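Glycosyl hydrolase, family 38 (Enterococcus faecalis, PDB 5KBP) probably hydrolyses alpha-mannosidic linkages in carbohydrates, as a bacterial member of glycoside hydrolase family 38. Local coordinates at residues A148-G153 with G187-N192; R152-I157 with G283-Q288; S170-M175 with P275-T280. One frame throughout, in Å; residues are numbered along the deposited sequence.

All three contacts lie in the family 38 N-terminal domain, around one mixed five-stranded sheet. Contact 1 joins strands 147-150 and 184-189; contact 3 involves strand 174-178, the other neighbour of 184-189, and the chain leading into edge strand 280-282. Contact 2 joins the chain leaving strand 147-150 to the loop after 280-282. Their centres are about 9 Å (contacts 1 and 2), 12 Å (1 and 3) and 14 Å (2 and 3) apart. Along the chain, the segments of contacts 1 and 3 alternate, while contact 3 is nested inside the loop closed by contact 2. Sequence-distant pieces are thus gathered on the same side of the chain's centre, away from the known calcium-binding residues.

Contact 1. Residues A148-G153 with G187-N192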
ATOM      1  N   ALA A 148      10.008  -1.029  33.503  1.00 47.00           N
ATOM      2  CA  ALA A 148       8.978  -0.868  32.485  1.00 46.89           C
ATOM      3  C   ALA A 148       7.952   0.151  32.953  1.00 47.05           C
ATOM      4  O   ALA A 148       7.400   0.021  34.050  1.00 56.81           O
ATOM      5  CB  ALA A 148       8.290  -2.202  32.172  1.00 52.31           C
ATOM      6  N   ALA A 149       7.701   1.160  32.122  1.00 51.64           N
ATOM      7  CA  ALA A 149       6.695   2.178  32.397  1.00 47.03           C
ATOM      8  C   ALA A 149       5.432   1.867  31.606  1.00 45.56           C
ATOM      9  O   ALA A 149       5.495   1.631  30.394  1.00 51.35           O
ATOM     10  CB  ALA A 149       7.214   3.572  32.041  1.00 38.39           C
ATOM     11  N   PHE A 150       4.289   1.871  32.290  1.00 48.82           N
ATOM     12  CA  PHE A 150       3.018   1.512  31.677  1.00 52.68           C
ATOM     13  C   PHE A 150       1.920   2.412  32.225  1.00 52.06           C
ATOM     14  O   PHE A 150       2.113   3.143  33.200  1.00 53.08           O
ATOM     15  CB  PHE A 150       2.678   0.034  31.916  1.00 49.09           C
ATOM     16  CG  PHE A 150       2.586  -0.340  33.368  1.00 61.21           C
ATOM     17  CD1 PHE A 150       3.724  -0.664  34.088  1.00 57.45           C
ATOM     18  CD2 PHE A 150       1.359  -0.374  34.012  1.00 69.77           C
ATOM     19  CE1 PHE A 150       3.643  -1.009  35.424  1.00 64.84           C
ATOM     20  CE2 PHE A 150       1.271  -0.718  35.348  1.00 75.42           C
ATOM     21  CZ  PHE A 150       2.415  -1.037  36.055  1.00 74.63           C
ATOM     22  N   GLY A 151       0.751   2.348  31.590  1.00 54.86           N
ATOM     23  CA  GLY A 151      -0.345   3.224  31.955  1.00 56.99           C
ATOM     24  C   GLY A 151      -1.650   2.522  32.273  1.00 59.64           C
ATOM     25  O   GLY A 151      -2.482   3.060  33.011  1.00 71.75           O
ATOM     26  N   ARG A 152      -1.849   1.324  31.728  1.00 55.01           N
ATOM     27  CA  ARG A 152      -3.085   0.577  31.908  1.00 61.66           C
ATOM     28  C   ARG A 152      -2.813  -0.745  32.613  1.00 77.72           C
ATOM     29  O   ARG A 152      -1.714  -1.302  32.522  1.00 88.86           O
ATOM     30  CB  ARG A 152      -3.771   0.307  30.563  1.00 56.14           C
ATOM     31  CG  ARG A 152      -4.078   1.553  29.751  1.00 55.06           C
ATOM     32  CD  ARG A 152      -4.610   1.181  28.377  1.00 65.28           C
ATOM     33  NE  ARG A 152      -4.922   2.354  27.565  1.00 73.96           N
ATOM     34  CZ  ARG A 152      -6.137   2.879  27.448  1.00 78.30           C
ATOM     35  NH1 ARG A 152      -7.161   2.335  28.091  1.00 80.15           N
ATOM     36  NH2 ARG A 152      -6.330   3.947  26.686  1.00 75.38           N
ATOM     37  N   GLY A 153      -3.831  -1.245  33.318  1.00 82.91           N
ATOM     38  CA  GLY A 153      -3.794  -2.543  33.957  1.00 85.32           C
ATOM     39  C   GLY A 153      -3.805  -2.495  35.474  1.00 88.76           C
ATOM     40  O   GLY A 153      -4.249  -3.458  36.110  1.00 91.63           O
ATOM     41  N   GLY A 187       8.385  -1.509  38.269  1.00 51.94           N
ATOM     42  CA  GLY A 187       7.245  -0.997  37.530  1.00 50.43           C
ATOM     43  C   GLY A 187       7.001   0.468  37.854  1.00 49.77           C
ATOM     44  O   GLY A 187       6.895   0.846  39.022  1.00 57.85           O
ATOM     45  N   LEU A 188       6.915   1.281  36.801  1.00 44.92           N
ATOM     46  CA  LEU A 188       6.629   2.708  36.915  1.00 43.37           C
ATOM     47  C   LEU A 188       5.266   2.965  36.286  1.00 47.82           C
ATOM     48  O   LEU A 188       5.114   2.884  35.063  1.00 52.82           O
ATOM     49  CB  LEU A 188       7.718   3.541  36.240  1.00 41.99           C
ATOM     50  CG  LEU A 188       7.585   5.065  36.332  1.00 53.42           C
ATOM     51  CD1 LEU A 188       7.550   5.510  37.786  1.00 58.84           C
ATOM     52  CD2 LEU A 188       8.716   5.754  35.582  1.00 56.45           C
ATOM     53  N   LEU A 189       4.278   3.275  37.119  1.00 46.51           N
ATOM     54  CA  LEU A 189       2.908   3.473  36.669  1.00 49.41           C
ATOM     55  C   LEU A 189       2.635   4.956  36.459  1.00 48.12           C
ATOM     56  O   LEU A 189       2.946   5.779  37.326  1.00 50.44           O
ATOM     57  CB  LEU A 189       1.915   2.899  37.680  1.00 48.27           C
ATOM     58  CG  LEU A 189       0.446   3.268  37.459  1.00 49.64           C
ATOM     59  CD1 LEU A 189      -0.090   2.633  36.184  1.00 45.80           C
ATOM     60  CD2 LEU A 189      -0.397   2.872  38.662  1.00 53.21           C
ATOM     61  N   PHE A 190       2.055   5.291  35.305  1.00 46.36           N
ATOM     62  CA  PHE A 190       1.543   6.639  35.064  1.00 51.19           C
ATOM     63  C   PHE A 190       0.199   6.746  35.780  1.00 58.30           C
ATOM     64  O   PHE A 190      -0.877   6.660  35.183  1.00 58.73           O
ATOM     65  CB  PHE A 190       1.418   6.920  33.570  1.00 43.10           C
ATOM     66  CG  PHE A 190       2.714   6.798  32.817  1.00 43.73           C
ATOM     67  CD1 PHE A 190       3.773   7.646  33.093  1.00 41.15           C
ATOM     68  CD2 PHE A 190       2.869   5.846  31.822  1.00 46.69           C
ATOM     69  CE1 PHE A 190       4.965   7.538  32.402  1.00 38.33           C
ATOM     70  CE2 PHE A 190       4.057   5.734  31.127  1.00 49.28           C
ATOM     71  CZ  PHE A 190       5.107   6.582  31.417  1.00 48.72           C
ATOM     72  N   ALA A 191       0.274   6.923  37.104  1.00 62.83           N
ATOM     73  CA  ALA A 191      -0.934   6.924  37.924  1.00 60.65           C
ATOM     74  C   ALA A 191      -1.838   8.102  37.592  1.00 56.89           C
ATOM     75  O   ALA A 191      -3.053   8.031  37.805  1.00 65.85           O
ATOM     76  CB  ALA A 191      -0.565   6.935  39.407  1.00 54.81           C
ATOM     77  N   ASN A 192      -1.266   9.190  37.080  1.00 46.06           N
ATOM     78  CA  ASN A 192      -2.030  10.315  36.558  1.00 56.84           C
ATOM     79  C   ASN A 192      -1.877  10.438  35.045  1.00 55.30           C
ATOM     80  O   ASN A 192      -1.882  11.546  34.503  1.00 53.62           O
ATOM     81  CB  ASN A 192      -1.616  11.613  37.250  1.00 60.23           C
ATOM     82  CG  ASN A 192      -2.242  11.763  38.622  1.00 57.42           C
ATOM     83  OD1 ASN A 192      -3.385  12.204  38.749  1.00 62.68           O
ATOM     84  ND2 ASN A 192      -1.496  11.399  39.658  1.00 54.03           N
TER
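Ala148, Ala149 and Phe150 pair with Gly187, Leu188 and Leu189 as neighbouring parallel strands inside a mixed sheet, their short axes 4.8 Å apart and inclined by 24°. Leu188 uses both its backbone polar groups: its N donates to Ala148 O at 3.1 Å, and its O accepts from Phe150 N, also at 3.1 Å. The two bonds thus straddle Ala149, as parallel pairing requires. Phe190 N extends the ladder past the end of the strands, donating to Phe150 O at 3.0 Å.

On one face of the sheet Ala149 is small enough to leave room for the Phe190 ring, whose CZ comes 3.7 Å from Ala149 CB. Phe190, the centre of an inverse gamma turn just past the strand, lays its ring on this Ala149 side, with CD2 3.1 Å from Phe150 O. Leu188, beside Ala149, runs on to meet Phe263 and Tyr266 of helix 263-270. These strands belong to the alpha/beta N-terminal domain, where strand 147-150 sits between 124-126 and 184-189, and helix 263-270 packs over the face that carries Ala149 and Leu188.

The other face holds Phe150. Its CG, between the backbone N and the carbonyl carbon (chi1 59°), is set from CB toward strand 184-189, and the ring turns an edge to Gly187, whose lack of a side chain lets CE1 come to 4.2 Å from the Gly187 CA. At the far side of the same ring CE2 meets Leu189 CD1 at 3.7 Å, the two side chains crossing obliquely.

Contact 2. Residues R152-I157 with G283-Q288; sequences RGVKPI and GELTSQ
Gly153 and Leu285 bring the two backbones closest, their CA atoms 4.3 Å apart, where two irregular pieces of chain pass each other without forming a ladder. Gly153 has a phi of 113°, where a CB would press on the carbonyl O of Arg152, so glycine suits the place; it turns the chain between strands 147-150 and 155-156. Ser287 also has positive phi, which bends the loop that follows strand 280-282.

The missing side chain at Gly153 is what admits Leu285, whose CB is directed toward the glycine's segment and rests 3.8 Å from Gly153 CA. Beyond CB the leucine reaches on toward Val154. Its CG is anti to the carbonyl carbon (chi1 -52°), and the forked end spans the valine methyl: Val154 CG2 lies 3.7 Å from Leu285 CD1 and 4.0 Å from Leu285 CD2. The other methyl of the beta-branched valine, CG1, packs on Met175, while Leu285 also touches Trp177, both in strand 174-178. Ser287 OG lies near the glycine, 3.9 Å from Gly153 N, too long for a hydrogen bond.

Within the loop, Gln288 folds back so that its OE1 accepts a weak hydrogen bond from Thr286 N at 3.1 Å, across the bend at Ser287. The charged groups look elsewhere: Arg152 NE forms a salt bridge with Asp128, and Glu284 OE2 forms one with Arg698 NH1 in strand 695-699.

No hydrogen bond joins the two segments, which meet through van der Waals contact of a leucine with a glycine backbone and a valine. Such contact depends on shape and has little directionality; the salt bridges of Arg152 and Glu284 are made with other parts of the chain, the latter with a strand far along the sequence.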
ATOM      1  N   ARG A 152      -1.849   1.324  31.728  1.00 55.01           N
ATOM      2  CA  ARG A 152      -3.085   0.577  31.908  1.00 61.66           C
ATOM      3  C   ARG A 152      -2.813  -0.745  32.613  1.00 77.72           C
ATOM      4  O   ARG A 152      -1.714  -1.302  32.522  1.00 88.86           O
ATOM      5  CB  ARG A 152      -3.771   0.307  30.563  1.00 56.14           C
ATOM      6  CG  ARG A 152      -4.078   1.553  29.751  1.00 55.06           C
ATOM      7  CD  ARG A 152      -4.610   1.181  28.377  1.00 65.28           C
ATOM      8  NE  ARG A 152      -4.922   2.354  27.565  1.00 73.96           N
ATOM      9  CZ  ARG A 152      -6.137   2.879  27.448  1.00 78.30           C
ATOM     10  NH1 ARG A 152      -7.161   2.335  28.091  1.00 80.15           N
ATOM     11  NH2 ARG A 152      -6.330   3.947  26.686  1.00 75.38           N
ATOM     12  N   GLY A 153      -3.831  -1.245  33.318  1.00 82.91           N
ATOM     13  CA  GLY A 153      -3.794  -2.543  33.957  1.00 85.32           C
ATOM     14  C   GLY A 153      -3.805  -2.495  35.474  1.00 88.76           C
ATOM     15  O   GLY A 153      -4.249  -3.458  36.110  1.00 91.63           O
ATOM     16  N   VAL A 154      -3.325  -1.402  36.065  1.00 86.14           N
ATOM     17  CA  VAL A 154      -3.212  -1.273  37.514  1.00 83.78           C
ATOM     18  C   VAL A 154      -3.903   0.014  37.947  1.00 93.22           C
ATOM     19  O   VAL A 154      -3.859   1.025  37.237  1.00 88.89           O
ATOM     20  CB  VAL A 154      -1.736  -1.287  37.970  1.00 76.14           C
ATOM     21  CG1 VAL A 154      -1.639  -1.257  39.489  1.00 75.97           C
ATOM     22  CG2 VAL A 154      -1.021  -2.509  37.419  1.00 71.97           C
ATOM     23  N   LYS A 155      -4.546  -0.028  39.117  1.00104.22           N
ATOM     24  CA  LYS A 155      -5.272   1.104  39.674  1.00106.02           C
ATOM     25  C   LYS A 155      -4.560   1.631  40.909  1.00103.93           C
ATOM     26  O   LYS A 155      -4.276   0.854  41.831  1.00105.30           O
ATOM     27  CB  LYS A 155      -6.705   0.693  40.034  1.00103.03           C
ATOM     28  CG  LYS A 155      -7.486   1.737  40.810  1.00 98.83           C
ATOM     29  CD  LYS A 155      -8.853   1.205  41.209  1.00106.08           C
ATOM     30  CE  LYS A 155      -9.605   2.190  42.089  1.00112.38           C
ATOM     31  NZ  LYS A 155      -9.859   3.482  41.395  1.00113.51           N
ATOM     32  N   PRO A 156      -4.249   2.927  40.968  1.00 98.45           N
ATOM     33  CA  PRO A 156      -3.601   3.483  42.160  1.00 92.57           C
ATOM     34  C   PRO A 156      -4.606   3.864  43.236  1.00 95.61           C
ATOM     35  O   PRO A 156      -5.712   4.332  42.959  1.00 88.72           O
ATOM     36  CB  PRO A 156      -2.886   4.722  41.608  1.00 86.27           C
ATOM     37  CG  PRO A 156      -3.765   5.166  40.485  1.00 88.16           C
ATOM     38  CD  PRO A 156      -4.349   3.915  39.879  1.00 92.66           C
ATOM     39  N   ILE A 157      -4.204   3.661  44.490  1.00104.98           N
ATOM     40  CA  ILE A 157      -5.084   3.903  45.630  1.00113.58           C
ATOM     41  C   ILE A 157      -4.547   5.052  46.475  1.00117.59           C
ATOM     42  O   ILE A 157      -5.170   6.116  46.561  1.00115.23           O
ATOM     43  CB  ILE A 157      -5.260   2.627  46.473  1.00112.19           C
ATOM     44  CG1 ILE A 157      -5.912   1.524  45.635  1.00107.59           C
ATOM     45  CG2 ILE A 157      -6.088   2.917  47.715  1.00120.43           C
ATOM     46  CD1 ILE A 157      -7.285   1.889  45.107  1.00108.99           C
ATOM     47  N   GLY A 283       1.848 -11.181  37.014  1.00 51.84           N
ATOM     48  CA  GLY A 283       1.186 -11.733  35.845  1.00 64.52           C
ATOM     49  C   GLY A 283       0.573 -10.680  34.933  1.00 63.01           C
ATOM     50  O   GLY A 283       1.058  -9.554  34.817  1.00 58.49           O
ATOM     51  N   GLU A 284      -0.519 -11.069  34.276  1.00 61.60           N
ATOM     52  CA  GLU A 284      -1.186 -10.195  33.321  1.00 56.75           C
ATOM     53  C   GLU A 284      -1.760  -8.967  34.014  1.00 58.14           C
ATOM     54  O   GLU A 284      -2.179  -9.014  35.175  1.00 61.82           O
ATOM     55  CB  GLU A 284      -2.310 -10.946  32.601  1.00 56.71           C
ATOM     56  CG  GLU A 284      -1.867 -11.871  31.480  1.00 65.92           C
ATOM     57  CD  GLU A 284      -3.046 -12.550  30.807  1.00 69.84           C
ATOM     58  OE1 GLU A 284      -4.136 -12.580  31.416  1.00 69.58           O
ATOM     59  OE2 GLU A 284      -2.887 -13.048  29.673  1.00 74.28           O
ATOM     60  N   LEU A 285      -1.790  -7.862  33.277  1.00 55.85           N
ATOM     61  CA  LEU A 285      -2.444  -6.626  33.694  1.00 54.75           C
ATOM     62  C   LEU A 285      -3.493  -6.315  32.632  1.00 68.09           C
ATOM     63  O   LEU A 285      -3.237  -5.556  31.694  1.00 78.18           O
ATOM     64  CB  LEU A 285      -1.442  -5.482  33.856  1.00 45.43           C
ATOM     65  CG  LEU A 285      -0.215  -5.755  34.727  1.00 53.21           C
ATOM     66  CD1 LEU A 285       0.651  -4.510  34.833  1.00 56.49           C
ATOM     67  CD2 LEU A 285      -0.624  -6.248  36.106  1.00 50.66           C
ATOM     68  N   THR A 286      -4.674  -6.916  32.773  1.00 60.44           N
ATOM     69  CA  THR A 286      -5.737  -6.810  31.783  1.00 67.06           C
ATOM     70  C   THR A 286      -6.948  -6.049  32.323  1.00 72.27           C
ATOM     71  O   THR A 286      -8.074  -6.264  31.867  1.00 69.59           O
ATOM     72  CB  THR A 286      -6.154  -8.199  31.302  1.00 77.37           C
ATOM     73  OG1 THR A 286      -5.032  -9.087  31.382  1.00 86.98           O
ATOM     74  CG2 THR A 286      -6.634  -8.145  29.856  1.00 81.98           C
ATOM     75  N   SER A 287      -6.725  -5.157  33.291  1.00 70.55           N
ATOM     76  CA  SER A 287      -7.794  -4.373  33.908  1.00 66.39           C
ATOM     77  C   SER A 287      -8.884  -5.278  34.478  1.00 65.28           C
ATOM     78  O   SER A 287     -10.080  -5.027  34.308  1.00 56.42           O
ATOM     79  CB  SER A 287      -8.387  -3.366  32.918  1.00 65.32           C
ATOM     80  OG  SER A 287      -7.377  -2.546  32.356  1.00 63.42           O
ATOM     81  N   GLN A 288      -8.464  -6.347  35.162  1.00 72.05           N
ATOM     82  CA  GLN A 288      -9.421  -7.320  35.680  1.00 70.72           C
ATOM     83  C   GLN A 288     -10.314  -6.721  36.759  1.00 66.58           C
ATOM     84  O   GLN A 288     -11.489  -7.091  36.860  1.00 61.15           O
ATOM     85  CB  GLN A 288      -8.688  -8.545  36.230  1.00 80.26           C
ATOM     86  CG  GLN A 288      -7.891  -9.332  35.198  1.00 84.02           C
ATOM     87  CD  GLN A 288      -6.490  -8.788  34.991  1.00 86.17           C
ATOM     88  OE1 GLN A 288      -6.176  -7.671  35.404  1.00 82.25           O
ATOM     89  NE2 GLN A 288      -5.638  -9.582  34.355  1.00 91.27           N
TER

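Contact 3. Residues S170-M175 with P275-T280; sequences SQYSEM and PEDLGT
Asp277 and Leu278, the third and fourth residues of a type I beta turn that starts at Pro275, reach across to Tyr172, Glu174 and Met175. At Asp277 the carboxylate accepts a hydrogen bond from Tyr172 OH, with OD2 2.9 Å from the hydroxyl oxygen. The donor comes from the syn side, 23° out of the carboxylate plane, and the ring and carboxylate planes stand 67° apart. A tyrosine suits this partly exposed place because its ring can pack while its hydroxyl reaches the acid; Gln171 CB lies over one face of the ring, offset toward the rim. Ser170 OG donates to Tyr172 O at 2.8 Å, steadying the backbone that carries the ring.

Leu278 is buried. This turn lies between helix 263-270 and strand 280-282, the outermost strand of the mixed sheet, which runs parallel to its neighbour 174-178. The leucine CG, anti to the backbone N (chi1 -156°), is carried to the start of that neighbour, where the two methyls meet it and Tyr172 ahead of it: CD1 is 3.3 Å from Glu174 O and 3.9 Å from Tyr172 CD2, while CD2 lies 3.8 Å from Met175 CA.

At Gly279 the backbone draws alongside the strand, and its O is 3.7 Å from Met175 CA. Thr280 then begins strand 280-282, its side chain packing on Trp176 and Glu178.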
ATOM      1  N   SER A 170      -2.269  -0.764  43.494  1.00 99.82           N
ATOM      2  CA  SER A 170      -1.033  -0.399  44.169  1.00 94.92           C
ATOM      3  C   SER A 170      -1.233   0.888  44.953  1.00 95.33           C
ATOM      4  O   SER A 170      -1.864   1.833  44.466  1.00 92.32           O
ATOM      5  CB  SER A 170       0.115  -0.228  43.169  1.00 86.17           C
ATOM      6  OG  SER A 170       1.310   0.160  43.826  1.00 84.90           O
ATOM      7  N   GLN A 171      -0.698   0.918  46.175  1.00 91.07           N
ATOM      8  CA  GLN A 171      -0.748   2.138  46.970  1.00 86.56           C
ATOM      9  C   GLN A 171       0.064   3.254  46.331  1.00 84.56           C
ATOM     10  O   GLN A 171      -0.224   4.436  46.551  1.00 93.83           O
ATOM     11  CB  GLN A 171      -0.237   1.870  48.386  1.00 86.82           C
ATOM     12  CG  GLN A 171      -1.163   1.033  49.246  1.00 95.52           C
ATOM     13  CD  GLN A 171      -0.592   0.781  50.627  1.00104.53           C
ATOM     14  OE1 GLN A 171       0.620   0.646  50.794  1.00103.55           O
ATOM     15  NE2 GLN A 171      -1.463   0.724  51.626  1.00109.55           N
ATOM     16  N   TYR A 172       1.073   2.905  45.537  1.00 70.28           N
ATOM     17  CA  TYR A 172       2.004   3.880  44.996  1.00 66.46           C
ATOM     18  C   TYR A 172       2.082   3.758  43.481  1.00 59.57           C
ATOM     19  O   TYR A 172       1.678   2.751  42.892  1.00 63.75           O
ATOM     20  CB  TYR A 172       3.404   3.708  45.600  1.00 71.04           C
ATOM     21  CG  TYR A 172       3.407   3.545  47.102  1.00 74.99           C
ATOM     22  CD1 TYR A 172       3.269   4.645  47.940  1.00 72.67           C
ATOM     23  CD2 TYR A 172       3.553   2.293  47.685  1.00 80.34           C
ATOM     24  CE1 TYR A 172       3.274   4.501  49.314  1.00 84.24           C
ATOM     25  CE2 TYR A 172       3.558   2.139  49.057  1.00 83.52           C
ATOM     26  CZ  TYR A 172       3.418   3.246  49.867  1.00 87.39           C
ATOM     27  OH  TYR A 172       3.423   3.098  51.236  1.00 87.87           O
ATOM     28  N   SER A 173       2.614   4.808  42.856  1.00 47.06           N
ATOM     29  CA  SER A 173       2.884   4.811  41.424  1.00 43.44           C
ATOM     30  C   SER A 173       4.163   4.066  41.066  1.00 46.01           C
ATOM     31  O   SER A 173       4.519   4.012  39.884  1.00 48.29           O
ATOM     32  CB  SER A 173       2.956   6.250  40.905  1.00 41.92           C
ATOM     33  OG  SER A 173       3.761   7.058  41.745  1.00 44.52           O
ATOM     34  N   GLU A 174       4.860   3.508  42.053  1.00 50.56           N
ATOM     35  CA  GLU A 174       5.993   2.622  41.837  1.00 47.48           C
ATOM     36  C   GLU A 174       5.661   1.266  42.444  1.00 54.82           C
ATOM     37  O   GLU A 174       5.012   1.191  43.492  1.00 57.57           O
ATOM     38  CB  GLU A 174       7.280   3.176  42.462  1.00 53.08           C
ATOM     39  CG  GLU A 174       7.698   4.552  41.960  1.00 60.25           C
ATOM     40  CD  GLU A 174       6.885   5.675  42.575  1.00 62.94           C
ATOM     41  OE1 GLU A 174       6.450   6.577  41.827  1.00 63.18           O
ATOM     42  OE2 GLU A 174       6.674   5.651  43.805  1.00 60.15           O
ATOM     43  N   MET A 175       6.103   0.199  41.788  1.00 56.97           N
ATOM     44  CA  MET A 175       5.725  -1.140  42.216  1.00 55.94           C
ATOM     45  C   MET A 175       6.706  -2.147  41.638  1.00 54.75           C
ATOM     46  O   MET A 175       7.477  -1.844  40.722  1.00 51.41           O
ATOM     47  CB  MET A 175       4.292  -1.474  41.788  1.00 57.73           C
ATOM     48  CG  MET A 175       4.131  -1.672  40.286  1.00 61.33           C
ATOM     49  SD  MET A 175       2.424  -1.520  39.732  1.00 65.76           S
ATOM     50  CE  MET A 175       2.096   0.194  40.138  1.00 65.72           C
ATOM     51  N   PRO A 275      10.916   2.424  49.284  1.00 73.52           N
ATOM     52  CA  PRO A 275      10.572   1.852  50.589  1.00 73.58           C
ATOM     53  C   PRO A 275      10.435   0.337  50.527  1.00 78.11           C
ATOM     54  O   PRO A 275      10.246  -0.262  49.466  1.00 72.43           O
ATOM     55  CB  PRO A 275       9.233   2.515  50.925  1.00 69.17           C
ATOM     56  CG  PRO A 275       8.641   2.844  49.596  1.00 65.40           C
ATOM     57  CD  PRO A 275       9.800   3.187  48.698  1.00 61.99           C
ATOM     58  N   GLU A 276      10.527  -0.282  51.706  1.00 80.42           N
ATOM     59  CA  GLU A 276      10.470  -1.735  51.805  1.00 82.42           C
ATOM     60  C   GLU A 276       9.057  -2.287  51.673  1.00 93.13           C
ATOM     61  O   GLU A 276       8.899  -3.471  51.356  1.00 94.88           O
ATOM     62  CB  GLU A 276      11.076  -2.199  53.132  1.00 82.08           C
ATOM     63  CG  GLU A 276      12.555  -1.882  53.282  1.00 81.39           C
ATOM     64  N   ASP A 277       8.032  -1.468  51.907  1.00 95.18           N
ATOM     65  CA  ASP A 277       6.648  -1.910  51.819  1.00 97.73           C
ATOM     66  C   ASP A 277       6.068  -1.756  50.418  1.00 90.43           C
ATOM     67  O   ASP A 277       4.844  -1.667  50.270  1.00 90.53           O
ATOM     68  CB  ASP A 277       5.785  -1.149  52.829  1.00 98.64           C
ATOM     69  CG  ASP A 277       5.612   0.313  52.463  1.00 97.65           C
ATOM     70  OD1 ASP A 277       6.560   0.908  51.910  1.00 94.56           O
ATOM     71  OD2 ASP A 277       4.522   0.866  52.725  1.00 99.63           O
ATOM     72  N   LEU A 278       6.914  -1.726  49.392  1.00 85.36           N
ATOM     73  CA  LEU A 278       6.434  -1.531  48.032  1.00 78.64           C
ATOM     74  C   LEU A 278       5.622  -2.738  47.574  1.00 81.60           C
ATOM     75  O   LEU A 278       6.013  -3.888  47.789  1.00 83.84           O
ATOM     76  CB  LEU A 278       7.607  -1.293  47.084  1.00 65.90           C
ATOM     77  CG  LEU A 278       7.279  -0.530  45.800  1.00 66.29           C
ATOM     78  CD1 LEU A 278       6.904   0.909  46.124  1.00 64.15           C
ATOM     79  CD2 LEU A 278       8.443  -0.581  44.824  1.00 66.13           C
ATOM     80  N   GLY A 279       4.484  -2.465  46.942  1.00 79.01           N
ATOM     81  CA  GLY A 279       3.610  -3.523  46.485  1.00 76.07           C
ATOM     82  C   GLY A 279       4.170  -4.267  45.286  1.00 64.56           C
ATOM     83  O   GLY A 279       5.119  -3.843  44.626  1.00 55.78           O
ATOM     84  N   THR A 280       3.553  -5.412  45.003  1.00 64.22           N
ATOM     85  CA  THR A 280       3.980  -6.271  43.907  1.00 64.46           C
ATOM     86  C   THR A 280       2.763  -6.778  43.151  1.00 63.99           C
ATOM     87  O   THR A 280       1.855  -7.361  43.752  1.00 74.38           O
ATOM     88  CB  THR A 280       4.810  -7.457  44.415  1.00 60.81           C
ATOM     89  OG1 THR A 280       5.960  -6.973  45.120  1.00 63.30           O
ATOM     90  CG2 THR A 280       5.265  -8.328  43.252  1.00 52.22           C
TER